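Local coordinates for protein phenylacetaldehyde dehydrogenase (PDB 4O5H) that probably oxidises phenylacetaldehyde to phenylacetic acid with NAD+ as cofactor, as a member of the aldehyde dehydrogenase family, at residues Leu112-Ser117 with Lys122-Ala127; Ala133-Cys138 with Phe186-Ala191; Val205-Ala210 with Leu215-Leu220; Leu344-Gly349 with Val396-Leu401. All blocks are in the same frame, centred on the assembly; numbering follows the deposited sequence.

Contact 1: residues Leu112-Ser117 with Lys122-Ala127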
loop_
_atom_site.group_PDB
_atom_site.type_symbol
_atom_site.label_atom_id
_atom_site.label_comp_id
_atom_site.label_asym_id
_atom_site.label_seq_id
_atom_site.Cartn_x
_atom_site.Cartn_y
_atom_site.Cartn_z
ATOM N N LEU A 112 29.810 15.781 -5.934
ATOM C CA LEU A 112 28.472 15.248 -6.217
ATOM C C LEU A 112 27.578 16.260 -6.874
ATOM O O LEU A 112 26.825 15.925 -7.793
ATOM C CB LEU A 112 27.822 14.732 -4.924
ATOM C CG LEU A 112 28.426 13.395 -4.389
ATOM C CD1 LEU A 112 27.998 13.127 -2.960
ATOM C CD2 LEU A 112 28.007 12.265 -5.280
ATOM N N ALA A 113 27.676 17.510 -6.446
ATOM C CA ALA A 113 26.889 18.594 -7.050
ATOM C C ALA A 113 27.288 18.847 -8.489
ATOM O O ALA A 113 26.439 19.031 -9.344
ATOM C CB ALA A 113 27.029 19.872 -6.252
ATOM N N GLU A 114 28.582 18.836 -8.767
ATOM C CA GLU A 114 29.064 19.014 -10.155
ATOM C C GLU A 114 28.581 17.857 -11.060
ATOM O O GLU A 114 28.119 18.084 -12.180
ATOM C CB GLU A 114 30.607 19.124 -10.184
ATOM C CG GLU A 114 31.092 20.428 -9.532
ATOM C CD GLU A 114 32.586 20.642 -9.539
ATOM O OE1 GLU A 114 33.354 19.732 -9.931
ATOM O OE2 GLU A 114 32.984 21.766 -9.129
ATOM N N ILE A 115 28.694 16.635 -10.564
ATOM C CA ILE A 115 28.261 15.498 -11.337
ATOM C C ILE A 115 26.782 15.670 -11.626
ATOM O O ILE A 115 26.323 15.466 -12.758
ATOM C CB ILE A 115 28.496 14.159 -10.555
ATOM C CG1 ILE A 115 29.972 13.895 -10.441
ATOM C CG2 ILE A 115 27.781 12.998 -11.230
ATOM C CD1 ILE A 115 30.348 12.831 -9.434
ATOM N N GLU A 116 26.022 16.010 -10.597
ATOM C CA GLU A 116 24.586 16.134 -10.758
ATOM C C GLU A 116 24.231 17.252 -11.734
ATOM O O GLU A 116 23.336 17.085 -12.588
ATOM C CB GLU A 116 23.914 16.398 -9.420
ATOM C CG GLU A 116 22.433 16.140 -9.429
ATOM C CD GLU A 116 22.086 14.676 -9.178
ATOM O OE1 GLU A 116 22.668 13.789 -9.863
ATOM O OE2 GLU A 116 21.273 14.422 -8.279
ATOM N N SER A 117 24.937 18.374 -11.642
ATOM C CA SER A 117 24.680 19.501 -12.544
ATOM C C SER A 117 25.009 19.120 -13.996
ATOM O O SER A 117 24.253 19.458 -14.917
ATOM C CB SER A 117 25.513 20.706 -12.112
ATOM O OG SER A 117 25.286 21.800 -12.943
ATOM N N LYS A 122 20.634 20.857 -13.727
ATOM C CA LYS A 122 20.275 21.846 -12.742
ATOM C C LYS A 122 21.471 22.703 -12.259
ATOM O O LYS A 122 22.623 22.298 -12.345
ATOM C CB LYS A 122 19.579 21.214 -11.543
ATOM C CG LYS A 122 20.467 20.312 -10.677
ATOM C CD LYS A 122 19.657 19.773 -9.503
ATOM C CE LYS A 122 18.665 18.731 -9.978
ATOM N NZ LYS A 122 17.616 18.450 -8.941
ATOM N N PRO A 123 21.173 23.922 -11.758
ATOM C CA PRO A 123 22.259 24.767 -11.240
ATOM C C PRO A 123 23.074 24.055 -10.155
ATOM O O PRO A 123 22.510 23.510 -9.193
ATOM C CB PRO A 123 21.526 25.968 -10.673
ATOM C CG PRO A 123 20.237 26.036 -11.460
ATOM C CD PRO A 123 19.867 24.582 -11.653
ATOM N N VAL A 124 24.389 24.081 -10.317
ATOM C CA VAL A 124 25.279 23.421 -9.400
ATOM C C VAL A 124 25.115 23.946 -7.957
ATOM O O VAL A 124 25.230 23.189 -6.996
ATOM C CB VAL A 124 26.739 23.517 -9.861
ATOM C CG1 VAL A 124 27.269 24.954 -9.797
ATOM C CG2 VAL A 124 27.619 22.585 -9.048
ATOM N N MET A 125 24.826 25.224 -7.809
ATOM C CA MET A 125 24.664 25.779 -6.462
ATOM C C MET A 125 23.440 25.176 -5.762
ATOM O O MET A 125 23.435 25.031 -4.546
ATOM C CB MET A 125 24.591 27.308 -6.498
ATOM C CG MET A 125 25.921 28.020 -6.831
ATOM S SD MET A 125 25.749 29.844 -6.941
ATOM C CE MET A 125 24.765 30.155 -5.440
ATOM N N VAL A 126 22.389 24.895 -6.518
ATOM C CA VAL A 126 21.182 24.343 -5.951
ATOM C C VAL A 126 21.397 22.880 -5.679
ATOM O O VAL A 126 20.995 22.381 -4.622
ATOM C CB VAL A 126 19.961 24.553 -6.877
ATOM C CG1 VAL A 126 18.725 23.947 -6.281
ATOM C CG2 VAL A 126 19.693 26.052 -7.124
ATOM N N ALA A 127 22.023 22.163 -6.614
ATOM C CA ALA A 127 22.400 20.763 -6.399
ATOM C C ALA A 127 23.199 20.609 -5.100
ATOM O O ALA A 127 22.999 19.677 -4.364
ATOM C CB ALA A 127 23.200 20.225 -7.573
#
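The short turn between helix 109-120 and helix 124-145 is closed by S117 and K122, and it illustrates how one buried hydroxyl can tie off a helix-to-helix connection. S117 OG donates to K122 O at 2.8 Å and arrives almost in line with the carbonyl, the C=O...donor angle being 168°. The hydroxyl is carried there by a first torsion of -180°, which sets OG opposite the backbone N of its own residue. S117 CA adds a longer CH...O approach to the same oxygen, so K122 O is met by both the side chain and the backbone carbon of one serine. P123 then takes the N-cap position of the second helix, its carbonyl receiving the amide of A127.

Beyond the turn the packing is apolar and close. A113 CB lies 3.9 Å from V124 CG2 and 4.1 Å from A127 CB, and the small alanines let CA atoms of A113 and A127 come within 5.0 Å. V124 CG2 also rests on the A113 carbonyl, while the E114 side chain lies alongside V124, E114 CG being 4.1 Å from V124 CG2. The polar ends turn to other partners: E114 to R110 and T23, K122 NZ to D131 and N185 O, and E116 to S216 OG and the backbone N of L188.

Helix 215-227 covers the L112 and I115 face of the first helix, E116 reaches toward helix 187-201, and D119, on the same helix as S117, is a ligand of the sodium ion.

Contact 2: residues Ala133-Cys138 with Phe186-Ala191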
loop_
_atom_site.group_PDB
_atom_site.type_symbol
_atom_site.label_atom_id
_atom_site.label_comp_id
_atom_site.label_asym_id
_atom_site.label_seq_id
_atom_site.Cartn_x
_atom_site.Cartn_y
_atom_site.Cartn_z
ATOM N N ALA A 133 22.969 18.156 0.125
ATOM C CA ALA A 133 22.814 18.378 1.577
ATOM C C ALA A 133 21.644 17.541 2.114
ATOM O O ALA A 133 21.774 16.896 3.151
ATOM C CB ALA A 133 22.588 19.851 1.865
ATOM N N MET A 134 20.518 17.530 1.406
ATOM C CA MET A 134 19.372 16.775 1.874
ATOM C C MET A 134 19.482 15.260 1.647
ATOM O O MET A 134 18.828 14.495 2.341
ATOM C CB MET A 134 18.063 17.345 1.323
ATOM C CG MET A 134 17.690 18.698 1.952
ATOM S SD MET A 134 17.334 18.509 3.720
ATOM C CE MET A 134 15.650 17.923 3.558
ATOM N N ALA A 135 20.285 14.840 0.684
ATOM C CA ALA A 135 20.600 13.421 0.526
ATOM C C ALA A 135 21.357 12.937 1.745
ATOM O O ALA A 135 21.019 11.923 2.310
ATOM C CB ALA A 135 21.392 13.168 -0.726
ATOM N N ALA A 136 22.378 13.669 2.126
ATOM C CA ALA A 136 23.130 13.353 3.329
ATOM C C ALA A 136 22.248 13.348 4.567
ATOM O O ALA A 136 22.318 12.430 5.394
ATOM C CB ALA A 136 24.306 14.315 3.510
ATOM N N GLN A 137 21.422 14.376 4.719
ATOM C CA GLN A 137 20.573 14.436 5.890
ATOM C C GLN A 137 19.554 13.303 5.917
ATOM O O GLN A 137 19.168 12.874 6.985
ATOM C CB GLN A 137 19.839 15.792 6.026
ATOM C CG GLN A 137 20.760 16.947 6.317
ATOM C CD GLN A 137 21.236 17.014 7.772
ATOM O OE1 GLN A 137 21.083 16.073 8.560
ATOM N NE2 GLN A 137 21.880 18.110 8.102
ATOM N N CYS A 138 19.092 12.849 4.746
ATOM C CA CYS A 138 18.157 11.744 4.704
ATOM C C CYS A 138 18.807 10.491 5.284
ATOM O O CYS A 138 18.226 9.834 6.123
ATOM C CB CYS A 138 17.699 11.456 3.283
ATOM S SG CYS A 138 16.420 10.178 3.203
ATOM N N PHE A 186 15.649 14.587 -9.657
ATOM C CA PHE A 186 16.493 14.731 -8.449
ATOM C C PHE A 186 17.233 13.376 -8.262
ATOM O O PHE A 186 16.897 12.584 -7.353
ATOM C CB PHE A 186 15.651 15.016 -7.214
ATOM C CG PHE A 186 14.874 16.319 -7.247
ATOM C CD1 PHE A 186 15.430 17.461 -6.768
ATOM C CD2 PHE A 186 13.593 16.370 -7.738
ATOM C CE1 PHE A 186 14.739 18.657 -6.762
ATOM C CE2 PHE A 186 12.877 17.582 -7.760
ATOM C CZ PHE A 186 13.463 18.728 -7.249
ATOM N N PRO A 187 18.202 13.086 -9.128
ATOM C CA PRO A 187 18.769 11.723 -9.145
ATOM C C PRO A 187 19.377 11.260 -7.825
ATOM O O PRO A 187 18.935 10.259 -7.294
ATOM C CB PRO A 187 19.814 11.785 -10.231
ATOM C CG PRO A 187 19.420 12.957 -11.095
ATOM C CD PRO A 187 18.792 13.947 -10.166
ATOM N N LEU A 188 20.296 12.016 -7.249
ATOM C CA LEU A 188 20.882 11.613 -5.985
ATOM C C LEU A 188 19.878 11.640 -4.832
ATOM O O LEU A 188 19.852 10.732 -4.002
ATOM C CB LEU A 188 22.093 12.494 -5.665
ATOM C CG LEU A 188 22.800 12.141 -4.365
ATOM C CD1 LEU A 188 23.492 10.766 -4.419
ATOM C CD2 LEU A 188 23.820 13.217 -4.033
ATOM N N LEU A 189 19.100 12.700 -4.741
ATOM C CA LEU A 189 18.196 12.865 -3.624
ATOM C C LEU A 189 17.127 11.743 -3.590
ATOM O O LEU A 189 16.856 11.178 -2.516
ATOM C CB LEU A 189 17.542 14.217 -3.692
ATOM C CG LEU A 189 16.572 14.594 -2.556
ATOM C CD1 LEU A 189 17.287 14.586 -1.228
ATOM C CD2 LEU A 189 15.951 15.949 -2.821
ATOM N N MET A 190 16.576 11.399 -4.753
ATOM C CA MET A 190 15.567 10.358 -4.829
ATOM C C MET A 190 16.191 8.998 -4.510
ATOM O O MET A 190 15.543 8.139 -3.903
ATOM C CB MET A 190 14.887 10.332 -6.227
ATOM C CG MET A 190 13.961 11.480 -6.684
ATOM S SD MET A 190 12.658 11.835 -5.533
ATOM C CE MET A 190 13.505 12.952 -4.394
ATOM N N ALA A 191 17.446 8.783 -4.898
ATOM C CA ALA A 191 18.149 7.547 -4.554
ATOM C C ALA A 191 18.230 7.427 -3.040
ATOM O O ALA A 191 17.998 6.347 -2.464
ATOM C CB ALA A 191 19.551 7.527 -5.167
#
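L189 and L188 supply the reach and M134 and A135 the surface in this purely apolar meeting of helices 124-145 and 187-201. Methyl-to-backbone contact comes first: L189 CD1 settles against the peptide between M134 and A135, 3.7 Å from M134 C and 3.6 Å from A135 N. It can do so because CG stands anti to the backbone N (chi1 -178°), which carries the branch across the gap although the CB of L189 does not itself point at the other helix.

The axes of the short stretches 133-138 and 187-191 run nearly parallel, 12° apart, and approach to 8.6 Å. Helix 187-201 is the connection between the parallel strands 166-181 and 204-208, a beta-alpha-beta crossover of the Rossmann-like domain that binds the dinucleotide in aldehyde dehydrogenases; helix 124-145 lies alongside it.

Among side chains, L189 CD1 meets M134 CB at 3.8 Å, and L188 presents its branch point to A135, with CG 4.0 Å and CD2 4.1 Å from A135 CB. The same alanine also packs on A192, continuing the helix pair, as does C138 on W193 and A196. M134 bends away beyond CB and packs on Y160 of the second subunit.

Contact 3: residues Val205-Ala210 with Leu215-Leu220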
loop_
_atom_site.group_PDB
_atom_site.type_symbol
_atom_site.label_atom_id
_atom_site.label_comp_id
_atom_site.label_asym_id
_atom_site.label_seq_id
_atom_site.Cartn_x
_atom_site.Cartn_y
_atom_site.Cartn_z
ATOM N N VAL A 205 18.623 -3.808 -1.344
ATOM C CA VAL A 205 18.088 -2.943 -2.379
ATOM C C VAL A 205 18.744 -3.188 -3.719
ATOM O O VAL A 205 19.962 -3.310 -3.803
ATOM C CB VAL A 205 18.377 -1.445 -2.077
ATOM C CG1 VAL A 205 17.637 -0.524 -3.051
ATOM C CG2 VAL A 205 17.925 -1.051 -0.703
ATOM N N VAL A 206 17.930 -3.247 -4.769
ATOM C CA VAL A 206 18.382 -3.077 -6.127
ATOM C C VAL A 206 17.844 -1.722 -6.617
ATOM O O VAL A 206 16.632 -1.532 -6.738
ATOM C CB VAL A 206 17.901 -4.200 -7.045
ATOM C CG1 VAL A 206 18.421 -3.994 -8.457
ATOM C CG2 VAL A 206 18.343 -5.554 -6.501
ATOM N N LEU A 207 18.756 -0.811 -6.925
ATOM C CA LEU A 207 18.405 0.524 -7.410
ATOM C C LEU A 207 18.596 0.635 -8.922
ATOM O O LEU A 207 19.636 0.223 -9.444
ATOM C CB LEU A 207 19.296 1.583 -6.762
ATOM C CG LEU A 207 18.985 3.026 -7.209
ATOM C CD1 LEU A 207 17.656 3.491 -6.635
ATOM C CD2 LEU A 207 20.072 3.983 -6.809
ATOM N N LYS A 208 17.579 1.142 -9.614
ATOM C CA LYS A 208 17.655 1.426 -11.047
ATOM C C LYS A 208 17.530 2.948 -11.237
ATOM O O LYS A 208 16.445 3.485 -11.267
ATOM C CB LYS A 208 16.533 0.732 -11.817
ATOM C CG LYS A 208 16.903 0.253 -13.228
ATOM C CD LYS A 208 17.346 1.282 -14.238
ATOM C CE LYS A 208 16.118 1.823 -14.941
ATOM N NZ LYS A 208 16.360 3.057 -15.696
ATOM N N PRO A 209 18.640 3.640 -11.369
ATOM C CA PRO A 209 18.525 5.078 -11.676
ATOM C C PRO A 209 17.945 5.315 -13.078
ATOM O O PRO A 209 17.973 4.440 -13.938
ATOM C CB PRO A 209 19.975 5.587 -11.598
ATOM C CG PRO A 209 20.821 4.403 -11.450
ATOM C CD PRO A 209 20.016 3.198 -11.189
ATOM N N ALA A 210 17.430 6.504 -13.294
ATOM C CA ALA A 210 16.862 6.840 -14.578
ATOM C C ALA A 210 17.930 6.687 -15.675
ATOM O O ALA A 210 19.096 7.027 -15.453
ATOM C CB ALA A 210 16.334 8.265 -14.535
ATOM N N LEU A 215 24.715 8.936 -13.273
ATOM C CA LEU A 215 26.066 9.128 -12.717
ATOM C C LEU A 215 26.133 9.301 -11.217
ATOM O O LEU A 215 27.026 8.708 -10.582
ATOM C CB LEU A 215 26.781 10.274 -13.402
ATOM C CG LEU A 215 27.069 10.085 -14.900
ATOM C CD1 LEU A 215 27.780 11.307 -15.454
ATOM C CD2 LEU A 215 27.896 8.833 -15.175
ATOM N N SER A 216 25.261 10.124 -10.625
ATOM C CA SER A 216 25.397 10.377 -9.170
ATOM C C SER A 216 25.111 9.103 -8.358
ATOM O O SER A 216 25.715 8.883 -7.311
ATOM C CB SER A 216 24.567 11.576 -8.704
ATOM O OG SER A 216 23.186 11.380 -8.960
ATOM N N ALA A 217 24.241 8.253 -8.892
ATOM C CA ALA A 217 23.939 6.970 -8.231
ATOM C C ALA A 217 25.150 6.032 -8.231
ATOM O O ALA A 217 25.432 5.406 -7.226
ATOM C CB ALA A 217 22.754 6.299 -8.889
ATOM N N LEU A 218 25.896 6.002 -9.339
ATOM C CA LEU A 218 27.117 5.235 -9.403
ATOM C C LEU A 218 28.137 5.779 -8.402
ATOM O O LEU A 218 28.777 4.991 -7.738
ATOM C CB LEU A 218 27.706 5.172 -10.826
ATOM C CG LEU A 218 26.767 4.448 -11.831
ATOM C CD1 LEU A 218 27.364 4.463 -13.210
ATOM C CD2 LEU A 218 26.500 3.003 -11.400
ATOM N N ARG A 219 28.272 7.088 -8.282
ATOM C CA ARG A 219 29.241 7.640 -7.329
ATOM C C ARG A 219 28.797 7.333 -5.908
ATOM O O ARG A 219 29.612 6.999 -5.077
ATOM C CB ARG A 219 29.448 9.151 -7.549
ATOM C CG ARG A 219 30.524 9.768 -6.656
ATOM C CD ARG A 219 31.924 9.290 -6.981
ATOM N NE ARG A 219 32.888 10.091 -6.199
ATOM C CZ ARG A 219 33.605 9.657 -5.175
ATOM N NH1 ARG A 219 33.596 8.379 -4.804
ATOM N NH2 ARG A 219 34.344 10.516 -4.515
ATOM N N LEU A 220 27.507 7.377 -5.656
ATOM C CA LEU A 220 26.953 7.018 -4.364
ATOM C C LEU A 220 27.252 5.549 -4.035
ATOM O O LEU A 220 27.602 5.246 -2.929
ATOM C CB LEU A 220 25.443 7.252 -4.317
ATOM C CG LEU A 220 24.735 6.844 -3.023
ATOM C CD1 LEU A 220 25.167 7.688 -1.836
ATOM C CD2 LEU A 220 23.259 6.967 -3.223
#
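L207 and P209 both lean on the methyl of A217, a compact case of a strand end resting on the helix that follows it. Along the strand, V205 pairs through its backbone with V233 and N235, whereas V206 is bonded to V178 and A180, which places this strand between two parallel neighbours. L207 points its CB toward the helix; with CG anti to the backbone N (chi1 -179°), its CD2 reaches A217 CB at 4.1 Å.

K208 turns the other way. Its NZ bonds to P209 O at 2.8 Å, approaching that oxygen 29° off the carbonyl plane, and also to G239 O, so the lysine nitrogen joins the end of the strand to the loop after strand 234-236. P209 then brings the chain back to the helix side: its ring atoms CG and CB meet A217 CB, at 3.7 and 3.9 Å.

Strand 204-208, helix 215-227 and strand 234-236 form a beta-alpha-beta unit of the mixed sheet. Helix 187-201 flanks it through A191 and A198, strand 57-63 packs on L215 and L218, and the amide of L215 is bonded to D119, a ligand of the sodium ion.

Contact 4: residues Leu344-Gly349 with Val396-Leu401; sequences LKIGPG and VEPTVL
P398 is touched by L344 and I346, two aliphatic side chains from the loop after helix 330-343, an example of a loop packing on a proline just before a strand begins. V396, where the second segment starts, turns its side chain from the loop and packs on L359, R365 and C369. E397 meets the loop with its backbone: I346 CD1 lies 4.3 Å from E397 CA, while the carboxylate goes to R387 in a salt bridge.

At P398 two neighbouring ring atoms have different partners. CD faces I346 CD1 at 3.8 Å, and the isoleucine extends to it because CG1 is anti to the carbonyl carbon (chi1 -59°) and the chain stays straight beyond. CG is met by L344 CD1 at 4.1 Å, the leucine passing at a slant to the ring. T399 contributes inside its own segment: OG1 donates to E397 O at 2.7 Å from well above the carbonyl plane, 47° out of it, and also takes part in a bond with the amide of G386. The hydroxyl thus spans P398, joining the residue after it to the carbonyl of the residue before it.

From here strand 399-402 runs between strands 381-384 and 419-425, in a sheet consistent with the catalytic domain of aldehyde dehydrogenases. T399 and L401 face I372 and F376 of helix 362-378, V400 faces F310 of helix 298-310, and this phenylalanine also packs on L344 and P398. The loop itself is held by backbone bonds of K345 and G347 to Q355 and I356.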
loop_
_atom_site.group_PDB
_atom_site.type_symbol
_atom_site.label_atom_id
_atom_site.label_comp_id
_atom_site.label_asym_id
_atom_site.label_seq_id
_atom_site.Cartn_x
_atom_site.Cartn_y
_atom_site.Cartn_z
ATOM N N LEU A 344 14.588 35.726 -15.308
ATOM C CA LEU A 344 15.413 34.601 -14.841
ATOM C C LEU A 344 16.546 34.317 -15.820
ATOM O O LEU A 344 16.320 34.232 -17.033
ATOM C CB LEU A 344 14.580 33.341 -14.639
ATOM C CG LEU A 344 13.500 33.408 -13.569
ATOM C CD1 LEU A 344 12.607 32.186 -13.629
ATOM C CD2 LEU A 344 14.131 33.542 -12.202
ATOM N N LYS A 345 17.756 34.166 -15.281
ATOM C CA LYS A 345 18.932 33.898 -16.103
ATOM C C LYS A 345 18.984 32.429 -16.567
ATOM O O LYS A 345 19.048 31.514 -15.730
ATOM C CB LYS A 345 20.191 34.251 -15.321
ATOM C CG LYS A 345 21.482 34.091 -16.102
ATOM C CD LYS A 345 21.655 35.161 -17.148
ATOM C CE LYS A 345 23.049 35.107 -17.780
ATOM N NZ LYS A 345 23.165 33.890 -18.628
ATOM N N ILE A 346 18.938 32.239 -17.885
ATOM C CA ILE A 346 18.910 30.929 -18.486
ATOM C C ILE A 346 20.334 30.585 -18.919
ATOM O O ILE A 346 20.986 31.399 -19.561
ATOM C CB ILE A 346 17.994 30.889 -19.712
ATOM C CG1 ILE A 346 16.579 31.282 -19.337
ATOM C CG2 ILE A 346 18.002 29.495 -20.324
ATOM C CD1 ILE A 346 15.676 31.459 -20.545
ATOM N N GLY A 347 20.823 29.415 -18.543
ATOM C CA GLY A 347 22.206 29.079 -18.882
ATOM C C GLY A 347 22.635 27.711 -18.392
ATOM O O GLY A 347 21.839 26.971 -17.809
ATOM N N PRO A 348 23.893 27.377 -18.605
ATOM C CA PRO A 348 24.431 26.125 -18.078
ATOM C C PRO A 348 24.468 26.091 -16.552
ATOM O O PRO A 348 24.761 27.095 -15.884
ATOM C CB PRO A 348 25.835 26.053 -18.663
ATOM C CG PRO A 348 26.140 27.387 -19.225
ATOM C CD PRO A 348 24.884 28.157 -19.370
ATOM N N GLY A 349 24.176 24.914 -16.009
ATOM C CA GLY A 349 24.058 24.759 -14.569
ATOM C C GLY A 349 25.341 25.029 -13.811
ATOM O O GLY A 349 25.318 25.419 -12.645
ATOM N N VAL A 396 14.470 25.790 -22.635
ATOM C CA VAL A 396 13.140 26.306 -22.852
ATOM C C VAL A 396 12.901 27.497 -21.933
ATOM O O VAL A 396 13.375 27.518 -20.791
ATOM C CB VAL A 396 12.123 25.217 -22.499
ATOM C CG1 VAL A 396 10.719 25.796 -22.485
ATOM C CG2 VAL A 396 12.238 24.079 -23.497
ATOM N N GLU A 397 12.248 28.537 -22.459
ATOM C CA GLU A 397 11.936 29.747 -21.671
ATOM C C GLU A 397 10.911 29.504 -20.580
ATOM O O GLU A 397 9.943 28.777 -20.807
ATOM C CB GLU A 397 11.351 30.798 -22.566
ATOM C CG GLU A 397 12.316 31.305 -23.599
ATOM C CD GLU A 397 11.700 32.395 -24.416
ATOM O OE1 GLU A 397 10.453 32.410 -24.585
ATOM O OE2 GLU A 397 12.485 33.234 -24.879
ATOM N N PRO A 398 11.136 30.060 -19.387
ATOM C CA PRO A 398 10.097 30.071 -18.386
ATOM C C PRO A 398 8.878 30.701 -19.015
ATOM O O PRO A 398 8.968 31.786 -19.572
ATOM C CB PRO A 398 10.650 30.962 -17.281
ATOM C CG PRO A 398 12.115 30.902 -17.450
ATOM C CD PRO A 398 12.346 30.755 -18.923
ATOM N N THR A 399 7.747 30.018 -18.907
ATOM C CA THR A 399 6.563 30.359 -19.638
ATOM C C THR A 399 5.348 30.497 -18.725
ATOM O O THR A 399 5.091 29.635 -17.865
ATOM C CB THR A 399 6.325 29.284 -20.709
ATOM O OG1 THR A 399 7.432 29.296 -21.598
ATOM C CG2 THR A 399 5.096 29.562 -21.497
ATOM N N VAL A 400 4.624 31.605 -18.876
ATOM C CA VAL A 400 3.394 31.837 -18.119
ATOM C C VAL A 400 2.245 32.023 -19.093
ATOM O O VAL A 400 2.288 32.914 -19.952
ATOM C CB VAL A 400 3.497 33.101 -17.257
ATOM C CG1 VAL A 400 2.191 33.359 -16.490
ATOM C CG2 VAL A 400 4.653 32.951 -16.271
ATOM N N LEU A 401 1.247 31.153 -18.988
ATOM C CA LEU A 401 0.084 31.174 -19.840
ATOM C C LEU A 401 -1.123 31.678 -19.085
ATOM O O LEU A 401 -1.403 31.234 -17.967
ATOM C CB LEU A 401 -0.202 29.776 -20.385
ATOM C CG LEU A 401 0.907 29.107 -21.219
ATOM C CD1 LEU A 401 0.520 27.711 -21.644
ATOM C CD2 LEU A 401 1.203 29.971 -22.429
#

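How the contacts relate
The four contacts follow one another in series along the chain, and they divide between two sheets. Contacts 1, 2 and 3 cluster with centres 12 to 16 Å apart around the sheet that holds strands 166-181 and 204-208, probably that of the dinucleotide-binding domain: contacts 1 and 2 share helix 124-145, while helix 187-201 of contact 2 leads directly into strand 204-208 of contact 3. Contact 4 belongs to the seven-stranded sheet, about 24 Å from contact 2 and 28 Å from contact 3, centre to centre. It nevertheless touches contact 1, where the amide of V124 bonds to G349 O. The start of helix 124-145, beside the first sheet, is thus bonded to the loop between helices 330-343 and 362-378, beside the second.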